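Local coordinates for protein glucose 1-dehydrogenase (Haloferax mediterranei, PDB 2B5W) that catalyses the NAD(P)+-dependent oxidation of D-glucose and several other aldose sugars, using a catalytic zinc ion and preferring NADP+, at residues E234-P237 with Q242-F245; R289-V292 with A297-G300. The protein carries 1 engineered substitution. All coordinates share one frame; numbering follows the deposited sequence.

In the fold
Both contacts lie in the nucleotide-binding half of the subunit and touch the same six-stranded parallel sheet, whose strand order, 3-2-1-4-5-6, is that of a Rossmann fold. They follow one another along the chain. Contact 1 joins the short helix 236-239 to the start of strand 243-248, the fourth strand; contact 2 joins helix 284-293 to strand 297-300, the sixth strand and the outermost within the chain. Their centres are 14 Å apart and their nearest atoms about 6 Å, without touching. Contact 1 thus belongs to the step back across the sheet from its third strand to its fourth, whereas contact 2 sits at the edge where the homodimer is built.

Contact 1: residues E234-P237 with Q242-F245; sequences EDVP and QMDF. With K (potassium ion), chain G.
Met243 reaches Val236 through the end of its thioether chain. CB starts well off the valine. Met243 CG then lies 4.3 Å from Val236 CG1, a loose approach, and SD stays a little farther away. The terminal methyl makes the real contact, with Met243 CE only 3.4 Å from Val236 CG1, tighter than usual for two carbons. A bend at chi2 (-62°) followed by an extended last torsion brings the methyl to the valine, and the two side chains cross at about a right angle. On the valine, CG1 stands anti to the backbone N (chi1 163°) and is the branch that receives it.

A second, more exposed meeting involves Pro237 and Gln242. Pro237 CB lies 4.0 Å from Gln242 CG, so the CB corner of the proline meets the aliphatic stem of the glutamine. No hydrogen bond joins the segments. The carbonyl of Pro237 binds a potassium ion, with Pro237 O 2.7 Å from K, and the carbonyls of Asp238 and Tyr240 also bind the ion.

Val236 and Met243 both rest on Phe177 of strand 175-179, while backbone bonds tie Met243 to Ala262 and Ala264. The contact between Val236 and Met243 thus packs helix 236-239 against the start of strand 243-248, the central sheet's fourth strand.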
loop_
_atom_site.group_PDB
_atom_site.type_symbol
_atom_site.label_atom_id
_atom_site.label_comp_id
_atom_site.label_asym_id
_atom_site.label_seq_id
_atom_site.Cartn_x
_atom_site.Cartn_y
_atom_site.Cartn_z
ATOM N N GLU A 234 13.293 12.401 5.857
ATOM C CA GLU A 234 13.973 11.280 6.524
ATOM C C GLU A 234 14.492 11.615 7.940
ATOM O O GLU A 234 14.694 10.719 8.763
ATOM C CB GLU A 234 15.041 10.655 5.612
ATOM C CG GLU A 234 16.326 11.452 5.464
ATOM C CD GLU A 234 16.320 12.408 4.294
ATOM O OE1 GLU A 234 15.225 12.747 3.766
ATOM O OE2 GLU A 234 17.431 12.837 3.900
ATOM N N ASP A 235 14.699 12.914 8.228
ATOM C CA ASP A 235 15.166 13.367 9.545
ATOM C C ASP A 235 14.024 13.656 10.520
ATOM O O ASP A 235 14.241 13.942 11.701
ATOM C CB ASP A 235 15.974 14.671 9.414
ATOM C CG ASP A 235 17.324 14.495 8.768
ATOM O OD1 ASP A 235 17.693 13.373 8.380
ATOM O OD2 ASP A 235 18.096 15.467 8.620
ATOM N N VAL A 236 12.787 13.614 10.034
ATOM C CA VAL A 236 11.663 13.980 10.878
ATOM C C VAL A 236 11.512 13.117 12.127
ATOM O O VAL A 236 11.188 13.645 13.182
ATOM C CB VAL A 236 10.362 14.080 10.013
ATOM C CG1 VAL A 236 9.102 14.058 10.847
ATOM C CG2 VAL A 236 10.415 15.293 9.108
ATOM N N PRO A 237 11.679 11.784 12.055
ATOM C CA PRO A 237 11.607 10.962 13.262
ATOM C C PRO A 237 12.572 11.397 14.375
ATOM O O PRO A 237 12.176 11.356 15.538
ATOM C CB PRO A 237 11.945 9.562 12.752
ATOM C CG PRO A 237 11.439 9.607 11.331
ATOM C CD PRO A 237 11.809 10.959 10.833
ATOM N N GLN A 242 8.137 9.703 14.684
ATOM C CA GLN A 242 7.689 8.907 13.543
ATOM C C GLN A 242 6.212 9.158 13.325
ATOM O O GLN A 242 5.455 9.338 14.277
ATOM C CB GLN A 242 7.882 7.421 13.821
ATOM C CG GLN A 242 9.248 7.034 14.338
ATOM C CD GLN A 242 9.273 5.569 14.690
ATOM O OE1 GLN A 242 8.891 5.160 15.786
ATOM N NE2 GLN A 242 9.633 4.783 13.735
ATOM N N MET A 243 5.799 9.076 12.068
ATOM C CA MET A 243 4.465 9.525 11.670
ATOM C C MET A 243 3.639 8.300 11.282
ATOM O O MET A 243 4.010 7.537 10.368
ATOM C CB MET A 243 4.576 10.498 10.508
ATOM C CG MET A 243 5.446 11.737 10.774
ATOM S SD MET A 243 4.732 12.674 12.077
ATOM C CE MET A 243 6.070 13.918 12.364
ATOM N N ASP A 244 2.532 8.067 11.969
ATOM C CA ASP A 244 1.658 6.945 11.638
ATOM C C ASP A 244 1.036 7.060 10.264
ATOM O O ASP A 244 0.826 6.028 9.586
ATOM C CB ASP A 244 0.570 6.798 12.655
ATOM C CG ASP A 244 1.096 6.497 14.016
ATOM O OD1 ASP A 244 1.840 5.495 14.152
ATOM O OD2 ASP A 244 0.815 7.202 15.009
ATOM N N PHE A 245 0.731 8.280 9.848
ATOM C CA PHE A 245 0.084 8.523 8.569
ATOM C C PHE A 245 0.809 9.667 7.890
ATOM O O PHE A 245 1.052 10.703 8.525
ATOM C CB PHE A 245 -1.394 8.883 8.717
ATOM C CG PHE A 245 -2.056 9.114 7.409
ATOM C CD1 PHE A 245 -2.030 8.124 6.428
ATOM C CD2 PHE A 245 -2.651 10.319 7.083
ATOM C CE1 PHE A 245 -2.594 8.338 5.221
ATOM C CE2 PHE A 245 -3.218 10.510 5.868
ATOM C CZ PHE A 245 -3.161 9.510 4.928
HETATM K K K G . 12.251 12.133 18.165
#

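Contact 2: residues R289-V292 with A297-G300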
loop_
_atom_site.group_PDB
_atom_site.type_symbol
_atom_site.label_atom_id
_atom_site.label_comp_id
_atom_site.label_asym_id
_atom_site.label_seq_id
_atom_site.Cartn_x
_atom_site.Cartn_y
_atom_site.Cartn_z
ATOM N N ARG A 289 13.644 -2.809 2.607
ATOM C CA ARG A 289 13.686 -3.503 3.877
ATOM C C ARG A 289 12.761 -2.863 4.954
ATOM O O ARG A 289 12.124 -3.558 5.724
ATOM C CB ARG A 289 15.135 -3.569 4.404
ATOM C CG ARG A 289 15.282 -4.319 5.669
ATOM C CD ARG A 289 16.717 -4.450 6.165
ATOM N NE ARG A 289 17.230 -3.162 6.646
ATOM C CZ ARG A 289 18.002 -2.329 5.959
ATOM N NH1 ARG A 289 18.421 -2.616 4.729
ATOM N NH2 ARG A 289 18.372 -1.188 6.524
ATOM N N GLU A 290 12.740 -1.537 5.000
ATOM C CA GLU A 290 11.910 -0.820 5.958
ATOM C C GLU A 290 10.432 -1.072 5.690
ATOM O O GLU A 290 9.662 -1.244 6.628
ATOM C CB GLU A 290 12.221 0.662 5.874
ATOM C CG GLU A 290 11.525 1.507 6.939
ATOM C CD GLU A 290 11.819 1.070 8.377
ATOM O OE1 GLU A 290 12.879 0.466 8.672
ATOM O OE2 GLU A 290 10.988 1.339 9.249
ATOM N N MET A 291 10.043 -1.133 4.415
ATOM C CA MET A 291 8.638 -1.458 4.103
ATOM C C MET A 291 8.258 -2.796 4.673
ATOM O O MET A 291 7.161 -3.023 5.218
ATOM C CB MET A 291 8.383 -1.499 2.605
ATOM C CG MET A 291 8.422 -0.209 1.892
ATOM S SD MET A 291 6.918 0.766 2.083
ATOM C CE MET A 291 5.591 -0.231 1.264
ATOM N N VAL A 292 9.145 -3.777 4.520
ATOM C CA VAL A 292 8.829 -5.123 4.889
ATOM C C VAL A 292 8.915 -5.361 6.385
ATOM O O VAL A 292 7.955 -5.824 7.014
ATOM C CB VAL A 292 9.800 -6.101 4.152
ATOM C CG1 VAL A 292 9.655 -7.548 4.663
ATOM C CG2 VAL A 292 9.559 -6.013 2.646
ATOM N N ALA A 297 2.935 0.548 4.252
ATOM C CA ALA A 297 2.280 0.632 2.953
ATOM C C ALA A 297 2.433 1.987 2.310
ATOM O O ALA A 297 2.553 3.008 3.002
ATOM C CB ALA A 297 0.778 0.289 3.083
ATOM N N LEU A 298 2.477 1.986 0.982
ATOM C CA LEU A 298 2.325 3.181 0.171
ATOM C C LEU A 298 1.157 2.949 -0.766
ATOM O O LEU A 298 1.069 1.934 -1.423
ATOM C CB LEU A 298 3.564 3.452 -0.680
ATOM C CG LEU A 298 4.814 3.851 0.081
ATOM C CD1 LEU A 298 6.004 3.984 -0.898
ATOM C CD2 LEU A 298 4.593 5.177 0.809
ATOM N N VAL A 299 0.251 3.925 -0.812
ATOM C CA VAL A 299 -0.927 3.858 -1.626
ATOM C C VAL A 299 -1.064 5.151 -2.438
ATOM O O VAL A 299 -1.180 6.250 -1.871
ATOM C CB VAL A 299 -2.191 3.624 -0.763
ATOM C CG1 VAL A 299 -3.422 3.491 -1.626
ATOM C CG2 VAL A 299 -2.073 2.382 0.106
ATOM N N GLY A 300 -1.122 5.018 -3.760
ATOM C CA GLY A 300 -1.380 6.151 -4.612
ATOM C C GLY A 300 -2.849 6.304 -4.894
ATOM O O GLY A 300 -3.629 5.346 -4.875
#
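Met291 sends its terminal methyl against the backbone where Ala297 passes into Leu298. Met291 CE is 3.8 Å from Ala297 CA, and the same methyl is also 3.8 Å from the peptide nitrogen of Leu298. The tip therefore rests on main chain, while the Ala297 side chain points away from the helix. Behind the methyl, Met291 SD lies 4.2 Å from Leu298 CG, an apolar touch against the branching carbon of the leucine. The methionine is folded at both its outer torsions (chi2 -79°, chi3 -65°), which turns CE toward the Ala297–Leu298 backbone. No hydrogen bond crosses between the segments, and the three residues that touch are all buried.

Val260 of helix 253-262 packs on both Met291 and Leu298 and so forms a shared wall for the pair, while one residue before the methionine Glu290 OE2 makes a salt bridge with Lys296 NZ and a hydrogen bond with His294 ND1, tying the helix to the turn that leads into the strand. The strand is itself held by backbone bonds from Ala297 to Gly267 and Gly269 and from Val299 to Gly269 and Leu271. Farther out, residues 297-299 pair antiparallel with a strand of the second subunit, carrying the sheet across the interface, where Met291 packs on Leu298 of that subunit, Leu298 meets its Met291 in return, and Arg289 NH1 forms a salt bridge with its Asp277.

Edge-to-edge joining of two Rossmann sheets into one continuous sheet is the classical dimer arrangement of zinc-containing alcohol dehydrogenases, and here helix 284-293 packs against the joining strand.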